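Local coordinates for protein DMATS type aromatic prenyltransferase (Streptomyces coelicolor, PDB 6ZS0) that probably catalyses the transfer of a dimethylallyl group from its diphosphate to C5 of the indole ring of tryptophan, at residues D27-Y31 and L140-P146; F111-L116 and L193-T199; F123-Q129 and L152-G158; A203-H209 and A254-F260. One frame throughout, in Å; residues are numbered along the deposited sequence. Where two conformers were deposited one is given.

How the contacts relate
All four contacts belong to the ABBA-type barrel, in which a closed antiparallel sheet is ringed by helices. Contact 4 pairs strands 202-209 and 254-260 of the barrel wall; one face of this pair probably borders the lumen, where relatives bind their substrates. Contact 2 reaches the adjoining strand 191-195 and touches contact 4 through Leu193 CD2 and Ala203 CA, 4.0 Å apart. Contact 3, nested in the chain loop that contact 2 closes, meets it at Leu116 CD1 to Leu152 CD1, 4.0 Å. Contact 1 lies at the turn between strands 135-139 and 147-152; its nearest atoms are about 5 Å from contact 2, and its centre is 27 Å from that of contact 4, across the chain's centre.

Contact 1 (D27-Y31 and L140-P146); sequences DVETY and LRPGGVP
Tyr31, on a regular helical turn spanning 27-31, buries the most surface here, against the loop 140-146. Its side chain takes chi1 m (-71°), pointing the ring into the loop. There Leu140 CD2 sits 3.8 Å from the ring centroid, 17° off the normal, a CH-pi contact over the face, while Pro146 CB is 3.7 Å from Tyr31 CE1. The hydroxyl donates to the backbone: Tyr31 OH to Arg141 O, 2.6 Å. One helical turn earlier, Asp27 (chi1 m) accepts at OD1 from Gly143 N, 2.9 Å and 165°. Residues 141-144 form a type II beta turn, with Gly143 at phi/psi 106/-12, where a CB would jam against the preceding carbonyl. Gly144 (86/-1) brings its CA within 5.1 Å of Asp27 CA. Aspartate and tyrosine thus grip the turn of a beta hairpin by its backbone. The hairpin links strands 135-139 and 147-152; Leu14 of helix 6-20 touches Tyr31 and Leu140, and Trp109 of helix 91-109 meets Pro146.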
loop_
_atom_site.group_PDB
_atom_site.type_symbol
_atom_site.label_atom_id
_atom_site.label_comp_id
_atom_site.label_asym_id
_atom_site.label_seq_id
_atom_site.Cartn_x
_atom_site.Cartn_y
_atom_site.Cartn_z
ATOM N N ASP A 27 15.601 -14.461 7.326
ATOM C CA ASP A 27 15.016 -13.203 6.792
ATOM C C ASP A 27 13.662 -12.935 7.449
ATOM O O ASP A 27 13.390 -11.774 7.793
ATOM C CB ASP A 27 14.896 -13.246 5.275
ATOM C CG ASP A 27 16.231 -13.103 4.567
ATOM O OD1 ASP A 27 16.242 -13.306 3.382
ATOM O OD2 ASP A 27 17.247 -12.731 5.241
ATOM N N VAL A 28 12.847 -13.958 7.641
ATOM C CA VAL A 28 11.510 -13.792 8.266
ATOM C C VAL A 28 11.711 -13.306 9.707
ATOM O O VAL A 28 10.977 -12.398 10.132
ATOM C CB VAL A 28 10.714 -15.101 8.182
ATOM C CG1 VAL A 28 9.650 -15.203 9.243
ATOM C CG2 VAL A 28 10.123 -15.268 6.795
ATOM N N GLU A 29 12.662 -13.898 10.431
ATOM C CA GLU A 29 12.978 -13.486 11.819
ATOM C C GLU A 29 13.452 -12.028 11.812
ATOM O O GLU A 29 12.959 -11.261 12.628
ATOM C CB GLU A 29 13.987 -14.438 12.463
ATOM C CG GLU A 29 13.308 -15.521 13.280
ATOM C CD GLU A 29 12.692 -15.028 14.583
ATOM N N THR A 30 14.337 -11.658 10.898
ATOM C CA THR A 30 14.840 -10.265 10.781
ATOM C C THR A 30 13.638 -9.325 10.623
ATOM O O THR A 30 13.558 -8.340 11.338
ATOM C CB THR A 30 15.865 -10.144 9.658
ATOM O OG1 THR A 30 16.939 -10.968 10.119
ATOM C CG2 THR A 30 16.328 -8.723 9.403
ATOM N N TYR A 31 12.724 -9.648 9.715
ATOM C CA TYR A 31 11.645 -8.707 9.309
ATOM C C TYR A 31 10.539 -8.648 10.360
ATOM O O TYR A 31 9.943 -7.582 10.543
ATOM C CB TYR A 31 11.164 -9.073 7.901
ATOM C CG TYR A 31 12.156 -8.751 6.812
ATOM C CD1 TYR A 31 12.844 -7.550 6.821
ATOM C CD2 TYR A 31 12.413 -9.637 5.774
ATOM C CE1 TYR A 31 13.716 -7.204 5.813
ATOM C CE2 TYR A 31 13.302 -9.314 4.760
ATOM C CZ TYR A 31 13.970 -8.104 4.791
ATOM O OH TYR A 31 14.815 -7.726 3.804
ATOM N N LEU A 140 10.280 -6.728 1.661
ATOM C CA LEU A 140 10.944 -7.787 2.448
ATOM C C LEU A 140 11.857 -8.593 1.518
ATOM O O LEU A 140 11.479 -9.680 1.117
ATOM C CB LEU A 140 9.858 -8.618 3.094
ATOM C CG LEU A 140 8.979 -7.844 4.075
ATOM C CD1 LEU A 140 8.295 -8.793 5.022
ATOM C CD2 LEU A 140 9.772 -6.786 4.844
ATOM N N ARG A 141 12.985 -8.001 1.169
ATOM C CA ARG A 141 13.948 -8.543 0.177
ATOM C C ARG A 141 14.763 -9.652 0.811
ATOM O O ARG A 141 15.171 -9.545 1.953
ATOM C CB ARG A 141 14.918 -7.469 -0.308
ATOM C CG ARG A 141 14.240 -6.265 -0.919
ATOM C CD ARG A 141 15.090 -5.629 -1.973
ATOM N NE ARG A 141 15.782 -4.438 -1.517
ATOM C CZ ARG A 141 15.545 -3.197 -1.968
ATOM N NH1 ARG A 141 14.611 -2.974 -2.879
ATOM N NH2 ARG A 141 16.247 -2.177 -1.501
ATOM N N PRO A 142 15.093 -10.719 0.061
ATOM C CA PRO A 142 16.064 -11.679 0.552
ATOM C C PRO A 142 17.358 -10.973 0.969
ATOM O O PRO A 142 17.787 -10.057 0.286
ATOM C CB PRO A 142 16.296 -12.622 -0.644
ATOM C CG PRO A 142 15.053 -12.477 -1.480
ATOM C CD PRO A 142 14.593 -11.044 -1.279
ATOM N N GLY A 143 17.945 -11.413 2.076
ATOM C CA GLY A 143 19.216 -10.887 2.583
ATOM C C GLY A 143 19.024 -10.020 3.795
ATOM O O GLY A 143 20.038 -9.645 4.395
ATOM N N GLY A 144 17.767 -9.651 4.100
ATOM C CA GLY A 144 17.389 -8.966 5.347
ATOM C C GLY A 144 17.542 -7.455 5.280
ATOM O O GLY A 144 17.258 -6.813 6.299
ATOM N N VAL A 145 18.005 -6.893 4.161
ATOM C CA VAL A 145 18.074 -5.411 3.970
ATOM C C VAL A 145 16.876 -5.016 3.122
ATOM O O VAL A 145 16.841 -5.320 1.927
ATOM C CB VAL A 145 19.396 -4.942 3.337
ATOM C CG1 VAL A 145 19.442 -3.424 3.199
ATOM C CG2 VAL A 145 20.600 -5.418 4.128
ATOM N N PRO A 146 15.839 -4.368 3.702
ATOM C CA PRO A 146 14.614 -4.131 2.954
ATOM C C PRO A 146 14.686 -2.886 2.079
ATOM O O PRO A 146 15.544 -2.053 2.288
ATOM C CB PRO A 146 13.592 -3.950 4.076
ATOM C CG PRO A 146 14.363 -3.200 5.114
ATOM C CD PRO A 146 15.773 -3.787 5.052
#

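Contact 2 (F111-L116 and L193-T199); sequences FTTDAL and LDLGNWT
Leu193 to Leu195 close strand 191-195 in extended conformation; beyond them the chain leaves the sheet along the 111-116 segment, whose last three residues begin a helix. The CA atoms of Leu116 and Leu193 are 7.2 Å apart and those of Phe111 and Gly196 only 4.4 Å, so the segments converge toward the strand end. Leu193 (chi1 m, chi2 t) places CD1 3.6 Å from Ala115 O and 4.1 Å from Ala115 CB. The Asp194 side chain is out of reach of 111-116, but its carbonyl O accepts from Trp198 NE1 at 3.0 Å. Leu195, chi1 m, buries most in the contact: its CB lies 3.7 Å from CD2 of Phe111, which adopts chi1 p. Gly196, at phi/psi -162/-151, offers its carbonyl O to Thr112 N at 2.8 Å and 164°; a CB here would lie 2.4 Å from Trp198 CH2, so the observed position of the indole leaves no room for one. After Asn197, Trp198 sets its O 3.5 Å from Thr112 CB, and Thr199 OG1 lies 3.5 Å from Thr112 CG2. Water 1 accepts from Gly196 N at 3.0 Å and bonds Thr112 O at 2.8 Å and Trp198 O at 2.7 Å. The chemistry divides accordingly: Leu193 packs on the helix start at Ala115 and Leu116, and Leu195 on Phe111 ahead of it, whereas backbone polar groups and a water fix the turn beyond.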
loop_
_atom_site.group_PDB
_atom_site.type_symbol
_atom_site.label_atom_id
_atom_site.label_comp_id
_atom_site.label_asym_id
_atom_site.label_seq_id
_atom_site.Cartn_x
_atom_site.Cartn_y
_atom_site.Cartn_z
ATOM N N PHE A 111 20.590 3.874 4.231
ATOM C CA PHE A 111 19.958 4.479 3.030
ATOM C C PHE A 111 19.977 6.003 3.210
ATOM O O PHE A 111 20.120 6.515 4.344
ATOM C CB PHE A 111 18.568 3.905 2.727
ATOM C CG PHE A 111 17.538 4.034 3.815
ATOM C CD1 PHE A 111 17.255 2.965 4.644
ATOM C CD2 PHE A 111 16.815 5.205 3.974
ATOM C CE1 PHE A 111 16.308 3.074 5.643
ATOM C CE2 PHE A 111 15.875 5.311 4.989
ATOM C CZ PHE A 111 15.626 4.248 5.820
ATOM N N THR A 112 19.905 6.727 2.108
ATOM C CA THR A 112 19.982 8.209 2.105
ATOM C C THR A 112 18.573 8.756 2.375
ATOM O O THR A 112 17.599 8.213 1.801
ATOM C CB THR A 112 20.634 8.700 0.807
ATOM O OG1 THR A 112 22.034 8.409 0.955
ATOM C CG2 THR A 112 20.416 10.171 0.532
ATOM N N THR A 113 18.473 9.774 3.221
ATOM C CA THR A 113 17.188 10.420 3.606
ATOM C C THR A 113 17.165 11.886 3.160
ATOM O O THR A 113 16.266 12.589 3.589
ATOM C CB THR A 113 16.950 10.319 5.116
ATOM O OG1 THR A 113 18.074 10.918 5.770
ATOM C CG2 THR A 113 16.753 8.892 5.585
ATOM N N ASP A 114 18.123 12.321 2.343
ATOM C CA ASP A 114 18.200 13.723 1.842
ATOM C C ASP A 114 16.901 14.079 1.111
ATOM O O ASP A 114 16.426 15.186 1.297
ATOM C CB ASP A 114 19.391 13.959 0.907
ATOM C CG ASP A 114 20.738 14.021 1.605
ATOM O OD1 ASP A 114 20.769 14.040 2.871
ATOM O OD2 ASP A 114 21.754 14.068 0.886
ATOM N N ALA A 115 16.346 13.169 0.315
ATOM C CA ALA A 115 15.122 13.422 -0.476
ATOM C C ALA A 115 13.926 13.607 0.476
ATOM O O ALA A 115 13.109 14.509 0.257
ATOM C CB ALA A 115 14.900 12.301 -1.454
ATOM N N LEU A 116 13.842 12.814 1.525
ATOM C CA LEU A 116 12.769 12.973 2.533
ATOM C C LEU A 116 12.955 14.320 3.237
ATOM O O LEU A 116 12.001 15.024 3.389
ATOM C CB LEU A 116 12.828 11.801 3.516
ATOM C CG LEU A 116 11.804 11.833 4.631
ATOM C CD1 LEU A 116 10.386 11.957 4.086
ATOM C CD2 LEU A 116 11.950 10.615 5.530
ATOM N N LEU A 193 8.086 8.391 -1.449
ATOM C CA LEU A 193 9.520 8.337 -1.841
ATOM C C LEU A 193 10.038 6.932 -1.604
ATOM O O LEU A 193 9.898 6.446 -0.517
ATOM C CB LEU A 193 10.331 9.331 -1.004
ATOM C CG LEU A 193 10.130 10.799 -1.321
ATOM C CD1 LEU A 193 11.013 11.655 -0.405
ATOM C CD2 LEU A 193 10.462 11.073 -2.785
ATOM N N ASP A 194 10.679 6.344 -2.604
ATOM C CA ASP A 194 11.428 5.078 -2.468
ATOM C C ASP A 194 12.842 5.423 -1.983
ATOM O O ASP A 194 13.526 6.083 -2.737
ATOM C CB ASP A 194 11.480 4.352 -3.810
ATOM C CG ASP A 194 10.675 3.087 -3.836
ATOM O OD1 ASP A 194 11.048 2.149 -3.101
ATOM O OD2 ASP A 194 9.684 3.054 -4.569
ATOM N N LEU A 195 13.218 5.052 -0.755
ATOM C CA LEU A 195 14.556 5.372 -0.152
ATOM C C LEU A 195 15.488 4.144 -0.176
ATOM O O LEU A 195 15.058 3.018 0.162
ATOM C CB LEU A 195 14.371 5.873 1.283
ATOM C CG LEU A 195 13.381 7.018 1.479
ATOM C CD1 LEU A 195 13.246 7.344 2.952
ATOM C CD2 LEU A 195 13.797 8.242 0.695
ATOM N N GLY A 196 16.742 4.362 -0.552
ATOM C CA GLY A 196 17.772 3.309 -0.608
ATOM C C GLY A 196 19.155 3.919 -0.642
ATOM O O GLY A 196 19.330 5.028 -0.106
ATOM N N ASN A 197 20.109 3.233 -1.261
ATOM C CA ASN A 197 21.523 3.676 -1.289
ATOM C C ASN A 197 21.736 4.707 -2.411
ATOM O O ASN A 197 22.903 5.069 -2.681
ATOM C CB ASN A 197 22.449 2.478 -1.420
ATOM C CG ASN A 197 22.351 1.769 -2.754
ATOM O OD1 ASN A 197 21.427 2.014 -3.541
ATOM N ND2 ASN A 197 23.327 0.905 -3.022
ATOM N N TRP A 198 20.656 5.159 -3.043
ATOM C CA TRP A 198 20.672 6.226 -4.077
ATOM C C TRP A 198 20.367 7.561 -3.384
ATOM O O TRP A 198 19.683 7.542 -2.322
ATOM C CB TRP A 198 19.689 5.903 -5.212
ATOM C CG TRP A 198 18.316 5.524 -4.738
ATOM C CD1 TRP A 198 17.294 6.376 -4.423
ATOM C CD2 TRP A 198 17.816 4.197 -4.489
ATOM N NE1 TRP A 198 16.196 5.675 -4.007
ATOM C CE2 TRP A 198 16.480 4.336 -4.031
ATOM C CE3 TRP A 198 18.354 2.910 -4.596
ATOM C CZ2 TRP A 198 15.681 3.235 -3.710
ATOM C CZ3 TRP A 198 17.571 1.824 -4.254
ATOM C CH2 TRP A 198 16.248 1.984 -3.822
ATOM N N THR A 199 20.902 8.664 -3.914
ATOM C CA THR A 199 20.532 10.047 -3.506
ATOM C C THR A 199 19.506 10.587 -4.522
ATOM O O THR A 199 18.662 11.437 -4.117
ATOM C CB THR A 199 21.785 10.918 -3.323
ATOM O OG1 THR A 199 22.574 10.349 -2.272
ATOM C CG2 THR A 199 21.477 12.359 -2.978
HETATM O O HOH W 1 17.471 7.254 -0.803
#

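Contact 3 (F123-Q129 and L152-G158); sequences FLPPAPQ and LNPAVGG
A proline-rich connection and an Asx turn nested in the first of two overlapping type I beta turns make up this contact, joining the exit of helix 120-123 to the exit of strand 147-152. Asn153 (chi1 t) accepts at OD1 from Ala155 N, 2.9 Å, which defines an Asx turn within the beta turn 153-156; the turn 155-158 overlaps its second half. Val156 N to Asn153 O at 3.1 Å and Gly158 N to Ala155 O at 2.9 Å close the two. Gly158 has phi/psi 105/151, angles that a CB would not tolerate. Leu124 is the first residue to leave helical angles. Just before it, Phe123 (chi1 m) lays its ring over Leu152: Leu152 CB is 4.0 Å from the Phe123 ring centroid, 28° off the normal, a CH-pi contact. Asn153 O meets the ring edge, 3.4 Å from Phe123 CD2. Water 2 links Phe123 O (2.8 Å) to Asn153 N (2.9 Å). At the other end Val156, chi1 p, presents CG2 to Pro125 CD at 3.5 Å and Pro128 CB at 3.4 Å, plugging the bend of the loop. Gln129 N donates to Val156 O, 2.8 Å and 159°, with their CA atoms 4.6 Å apart. Helix 162-175 touches Phe123 through Thr165 and Ala169 and Pro154 through Val166, while Leu91 and Ala92 of helix 91-109 meet Pro128.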
loop_
_atom_site.group_PDB
_atom_site.type_symbol
_atom_site.label_atom_id
_atom_site.label_comp_id
_atom_site.label_asym_id
_atom_site.label_seq_id
_atom_site.Cartn_x
_atom_site.Cartn_y
_atom_site.Cartn_z
ATOM N N PHE A 123 5.241 18.456 4.548
ATOM C CA PHE A 123 4.412 17.273 4.881
ATOM C C PHE A 123 4.260 17.058 6.385
ATOM O O PHE A 123 3.329 16.318 6.758
ATOM C CB PHE A 123 4.942 16.049 4.140
ATOM C CG PHE A 123 4.692 16.081 2.659
ATOM C CD1 PHE A 123 5.727 16.327 1.760
ATOM C CD2 PHE A 123 3.414 15.881 2.153
ATOM C CE1 PHE A 123 5.492 16.367 0.391
ATOM C CE2 PHE A 123 3.198 15.888 0.790
ATOM C CZ PHE A 123 4.231 16.149 -0.087
ATOM N N LEU A 124 5.091 17.689 7.226
ATOM C CA LEU A 124 4.998 17.580 8.709
ATOM C C LEU A 124 4.924 18.973 9.334
ATOM O O LEU A 124 5.811 19.382 10.090
ATOM C CB LEU A 124 6.207 16.791 9.221
ATOM C CG LEU A 124 6.272 15.322 8.775
ATOM C CD1 LEU A 124 7.490 14.646 9.378
ATOM C CD2 LEU A 124 5.016 14.540 9.130
ATOM N N PRO A 125 3.883 19.759 9.009
ATOM C CA PRO A 125 3.673 21.047 9.661
ATOM C C PRO A 125 3.005 20.879 11.023
ATOM O O PRO A 125 2.575 19.787 11.383
ATOM C CB PRO A 125 2.717 21.747 8.693
ATOM C CG PRO A 125 1.845 20.593 8.170
ATOM C CD PRO A 125 2.849 19.466 7.996
ATOM N N PRO A 126 2.880 21.952 11.828
ATOM C CA PRO A 126 2.025 21.906 13.017
ATOM C C PRO A 126 0.538 21.893 12.612
ATOM O O PRO A 126 0.216 22.249 11.512
ATOM C CB PRO A 126 2.428 23.172 13.801
ATOM C CG PRO A 126 2.991 24.121 12.748
ATOM C CD PRO A 126 3.570 23.241 11.661
ATOM N N ALA A 127 -0.329 21.421 13.488
ATOM C CA ALA A 127 -1.783 21.303 13.234
ATOM C C ALA A 127 -2.014 20.618 11.890
ATOM O O ALA A 127 -2.778 21.115 11.059
ATOM C CB ALA A 127 -2.415 22.666 13.271
ATOM N N PRO A 128 -1.385 19.452 11.626
ATOM C CA PRO A 128 -1.628 18.722 10.388
ATOM C C PRO A 128 -3.064 18.203 10.319
ATOM O O PRO A 128 -3.654 17.901 11.354
ATOM C CB PRO A 128 -0.650 17.544 10.467
ATOM C CG PRO A 128 -0.498 17.315 11.938
ATOM C CD PRO A 128 -0.452 18.726 12.507
ATOM N N GLN A 129 -3.584 18.104 9.111
ATOM C CA GLN A 129 -4.898 17.503 8.820
ATOM C C GLN A 129 -4.686 16.067 8.349
ATOM O O GLN A 129 -3.589 15.753 7.818
ATOM C CB GLN A 129 -5.631 18.389 7.829
ATOM C CG GLN A 129 -5.827 19.780 8.406
ATOM C CD GLN A 129 -6.642 20.687 7.529
ATOM O OE1 GLN A 129 -7.681 20.294 6.989
ATOM N NE2 GLN A 129 -6.172 21.917 7.394
ATOM N N LEU A 152 3.529 10.146 2.428
ATOM C CA LEU A 152 3.197 11.442 3.049
ATOM C C LEU A 152 1.873 11.950 2.486
ATOM O O LEU A 152 1.395 11.390 1.468
ATOM C CB LEU A 152 4.339 12.411 2.776
ATOM C CG LEU A 152 5.725 11.947 3.200
ATOM C CD1 LEU A 152 6.780 12.845 2.615
ATOM C CD2 LEU A 152 5.814 11.930 4.715
ATOM N N ASN A 153 1.297 12.948 3.140
ATOM C CA ASN A 153 -0.104 13.425 2.922
ATOM C C ASN A 153 -0.129 14.791 2.247
ATOM O O ASN A 153 0.082 15.803 2.914
ATOM C CB ASN A 153 -0.817 13.526 4.264
ATOM C CG ASN A 153 -2.244 14.006 4.141
ATOM O OD1 ASN A 153 -2.792 14.090 3.046
ATOM N ND2 ASN A 153 -2.841 14.329 5.272
ATOM N N PRO A 154 -0.366 14.878 0.920
ATOM C CA PRO A 154 -0.461 16.173 0.249
ATOM C C PRO A 154 -1.561 17.090 0.819
ATOM O O PRO A 154 -1.469 18.318 0.579
ATOM C CB PRO A 154 -0.756 15.767 -1.198
ATOM C CG PRO A 154 -0.116 14.422 -1.328
ATOM C CD PRO A 154 -0.463 13.754 -0.025
ATOM N N ALA A 155 -2.585 16.538 1.485
ATOM C CA ALA A 155 -3.733 17.282 2.057
ATOM C C ALA A 155 -3.470 17.676 3.509
ATOM O O ALA A 155 -4.445 18.078 4.190
ATOM C CB ALA A 155 -5.001 16.481 1.949
ATOM N N VAL A 156 -2.218 17.619 3.980
ATOM C CA VAL A 156 -1.870 17.902 5.406
ATOM C C VAL A 156 -2.292 19.331 5.790
ATOM O O VAL A 156 -2.584 19.549 6.976
ATOM C CB VAL A 156 -0.371 17.668 5.695
ATOM C CG1 VAL A 156 0.535 18.565 4.883
ATOM C CG2 VAL A 156 -0.080 17.813 7.168
ATOM N N GLY A 157 -2.263 20.268 4.840
ATOM C CA GLY A 157 -2.712 21.667 5.045
ATOM C C GLY A 157 -4.093 21.949 4.476
ATOM O O GLY A 157 -4.433 23.140 4.312
ATOM N N GLY A 158 -4.869 20.908 4.192
ATOM C CA GLY A 158 -6.203 20.985 3.568
ATOM C C GLY A 158 -6.163 20.560 2.123
ATOM O O GLY A 158 -5.117 20.737 1.478
HETATM O O HOH W 2 2.376 13.972 5.627
#

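Contact 4 (A203-H209 and A254-F260); sequences AKVYLRH and AQSCHSF
Strands 203-209 and 254-260 run antiparallel (158° between directions, axes 4.5 Å apart at closest), with Ala203 opposite Phe260 through His209 opposite Ala254. Odd-numbered residues of the first strand form the hydrogen-bonded pairs, for example Val205 N to His258 O, 2.9 Å, and His258 N to Val205 O, 2.8 Å. At the His209-Ala254 end, Ala254 N to His209 O is weak, 3.3 Å, and water 3 bridges these two atoms. Side chains alternate. On one face Tyr206 (chi1 m) takes Cys257 (chi1 t) over its ring, SG 4.0 Å from the centroid and 24° off the normal, a sulfur-aromatic contact; Lys204 (chi1 m) reaches Ser259 OG with NZ, 3.2 Å. On the other, Ser256 in rotamer p links two m histidines: its OG is hydrogen-bonded to His209 NE2 at 2.7 Å and to His258 NE2 at 2.8 Å. Val205 CG2 packs 4.0 Å from Phe260 CE2. The Ala203-Val205-Phe260 part of this face is covered by helix 162-175, whose Leu170 touches Val205 and Phe260, so the Lys204-Tyr206-Cys257 face is consistent with the barrel lumen. Strands 191-195 and 270-275 flank the pair in the sheet.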
loop_
_atom_site.group_PDB
_atom_site.type_symbol
_atom_site.label_atom_id
_atom_site.label_comp_id
_atom_site.label_asym_id
_atom_site.label_seq_id
_atom_site.Cartn_x
_atom_site.Cartn_y
_atom_site.Cartn_z
ATOM N N ALA A 203 10.248 9.356 -6.888
ATOM C CA ALA A 203 9.053 10.087 -6.388
ATOM C C ALA A 203 7.803 9.494 -7.017
ATOM O O ALA A 203 7.762 9.326 -8.243
ATOM C CB ALA A 203 9.141 11.550 -6.690
ATOM N N LYS A 204 6.806 9.207 -6.184
ATOM C CA LYS A 204 5.541 8.575 -6.607
ATOM C C LYS A 204 4.397 9.507 -6.221
ATOM O O LYS A 204 4.328 9.891 -5.040
ATOM C CB LYS A 204 5.407 7.203 -5.946
ATOM C CG LYS A 204 6.502 6.207 -6.313
ATOM C CD LYS A 204 6.460 4.925 -5.484
ATOM C CE LYS A 204 6.877 3.702 -6.282
ATOM N NZ LYS A 204 5.798 3.236 -7.187
ATOM N N VAL A 205 3.568 9.898 -7.188
ATOM C CA VAL A 205 2.385 10.752 -6.932
ATOM C C VAL A 205 1.149 9.889 -7.119
ATOM O O VAL A 205 1.028 9.240 -8.153
ATOM C CB VAL A 205 2.323 11.995 -7.836
ATOM C CG1 VAL A 205 1.164 12.905 -7.456
ATOM C CG2 VAL A 205 3.630 12.779 -7.801
ATOM N N TYR A 206 0.281 9.863 -6.123
ATOM C CA TYR A 206 -0.992 9.118 -6.175
ATOM C C TYR A 206 -2.126 10.087 -6.469
ATOM O O TYR A 206 -2.156 11.196 -5.888
ATOM C CB TYR A 206 -1.246 8.364 -4.876
ATOM C CG TYR A 206 -0.359 7.183 -4.659
ATOM C CD1 TYR A 206 0.977 7.341 -4.360
ATOM C CD2 TYR A 206 -0.865 5.895 -4.759
ATOM C CE1 TYR A 206 1.798 6.244 -4.164
ATOM C CE2 TYR A 206 -0.066 4.792 -4.516
ATOM C CZ TYR A 206 1.270 4.971 -4.226
ATOM O OH TYR A 206 2.107 3.903 -4.031
ATOM N N LEU A 207 -3.040 9.676 -7.348
ATOM C CA LEU A 207 -4.266 10.417 -7.672
ATOM C C LEU A 207 -5.462 9.578 -7.261
ATOM O O LEU A 207 -5.429 8.359 -7.490
ATOM C CB LEU A 207 -4.330 10.692 -9.182
ATOM C CG LEU A 207 -3.573 11.919 -9.695
ATOM C CD1 LEU A 207 -2.135 11.899 -9.308
ATOM C CD2 LEU A 207 -3.684 12.002 -11.212
ATOM N N ARG A 208 -6.488 10.233 -6.747
ATOM C CA ARG A 208 -7.822 9.639 -6.497
ATOM C C ARG A 208 -8.657 9.778 -7.777
ATOM O O ARG A 208 -8.576 10.856 -8.410
ATOM C CB ARG A 208 -8.489 10.384 -5.342
ATOM C CG ARG A 208 -9.625 9.630 -4.664
ATOM C CD ARG A 208 -10.181 10.401 -3.466
ATOM N NE ARG A 208 -9.273 11.452 -3.008
ATOM C CZ ARG A 208 -8.486 11.411 -1.925
ATOM N NH1 ARG A 208 -7.687 12.432 -1.681
ATOM N NH2 ARG A 208 -8.489 10.372 -1.094
ATOM N N HIS A 209 -9.432 8.762 -8.124
ATOM C CA HIS A 209 -10.307 8.813 -9.329
ATOM C C HIS A 209 -11.701 8.383 -8.919
ATOM O O HIS A 209 -11.924 7.208 -8.697
ATOM C CB HIS A 209 -9.745 7.949 -10.457
ATOM C CG HIS A 209 -8.386 8.355 -10.901
ATOM N ND1 HIS A 209 -8.150 9.511 -11.632
ATOM C CD2 HIS A 209 -7.175 7.782 -10.684
ATOM C CE1 HIS A 209 -6.859 9.623 -11.838
ATOM N NE2 HIS A 209 -6.245 8.585 -11.261
ATOM N N ALA A 254 -11.019 4.569 -6.958
ATOM C CA ALA A 254 -9.817 3.963 -7.517
ATOM C C ALA A 254 -8.674 4.962 -7.323
ATOM O O ALA A 254 -8.940 6.150 -7.091
ATOM C CB ALA A 254 -9.981 3.555 -8.956
ATOM N N GLN A 255 -7.457 4.488 -7.445
ATOM C CA GLN A 255 -6.257 5.348 -7.346
ATOM C C GLN A 255 -5.332 5.007 -8.483
ATOM O O GLN A 255 -5.338 3.841 -8.974
ATOM C CB GLN A 255 -5.557 5.216 -5.988
ATOM C CG GLN A 255 -6.416 5.699 -4.837
ATOM C CD GLN A 255 -5.661 5.668 -3.532
ATOM O OE1 GLN A 255 -4.446 5.892 -3.487
ATOM N NE2 GLN A 255 -6.401 5.476 -2.454
ATOM N N SER A 256 -4.532 5.984 -8.889
ATOM C CA SER A 256 -3.384 5.726 -9.779
ATOM C C SER A 256 -2.131 6.255 -9.099
ATOM O O SER A 256 -2.240 7.186 -8.281
ATOM C CB SER A 256 -3.574 6.310 -11.171
ATOM O OG SER A 256 -3.721 7.723 -11.112
ATOM N N CYS A 257 -1.001 5.693 -9.438
ATOM C CA CYS A 257 0.330 6.122 -8.976
ATOM C C CYS A 257 1.180 6.455 -10.224
ATOM O O CYS A 257 1.114 5.652 -11.179
ATOM C CB CYS A 257 0.948 4.991 -8.158
ATOM S SG CYS A 257 2.667 5.262 -7.689
ATOM N N HIS A 258 1.921 7.545 -10.195
ATOM C CA HIS A 258 2.790 8.000 -11.314
ATOM C C HIS A 258 4.185 8.165 -10.758
ATOM O O HIS A 258 4.343 9.002 -9.826
ATOM C CB HIS A 258 2.200 9.283 -11.910
ATOM C CG HIS A 258 0.758 9.099 -12.238
ATOM N ND1 HIS A 258 0.335 8.790 -13.507
ATOM C CD2 HIS A 258 -0.343 9.095 -11.452
ATOM C CE1 HIS A 258 -0.968 8.619 -13.499
ATOM N NE2 HIS A 258 -1.418 8.800 -12.233
ATOM N N SER A 259 5.120 7.401 -11.306
ATOM C CA SER A 259 6.492 7.223 -10.790
ATOM C C SER A 259 7.420 8.097 -11.624
ATOM O O SER A 259 7.456 7.892 -12.853
ATOM C CB SER A 259 6.915 5.765 -10.831
ATOM O OG SER A 259 6.230 5.023 -9.817
ATOM N N PHE A 260 8.108 9.037 -10.958
ATOM C CA PHE A 260 9.201 9.876 -11.519
ATOM C C PHE A 260 10.549 9.391 -10.960
ATOM O O PHE A 260 10.791 9.550 -9.741
ATOM C CB PHE A 260 8.922 11.339 -11.181
ATOM C CG PHE A 260 7.613 11.859 -11.705
ATOM C CD1 PHE A 260 7.532 12.429 -12.970
ATOM C CD2 PHE A 260 6.457 11.779 -10.939
ATOM C CE1 PHE A 260 6.326 12.916 -13.454
ATOM C CE2 PHE A 260 5.249 12.264 -11.428
ATOM C CZ PHE A 260 5.185 12.830 -12.686
HETATM O O HOH W 3 -13.495 5.005 -8.955
#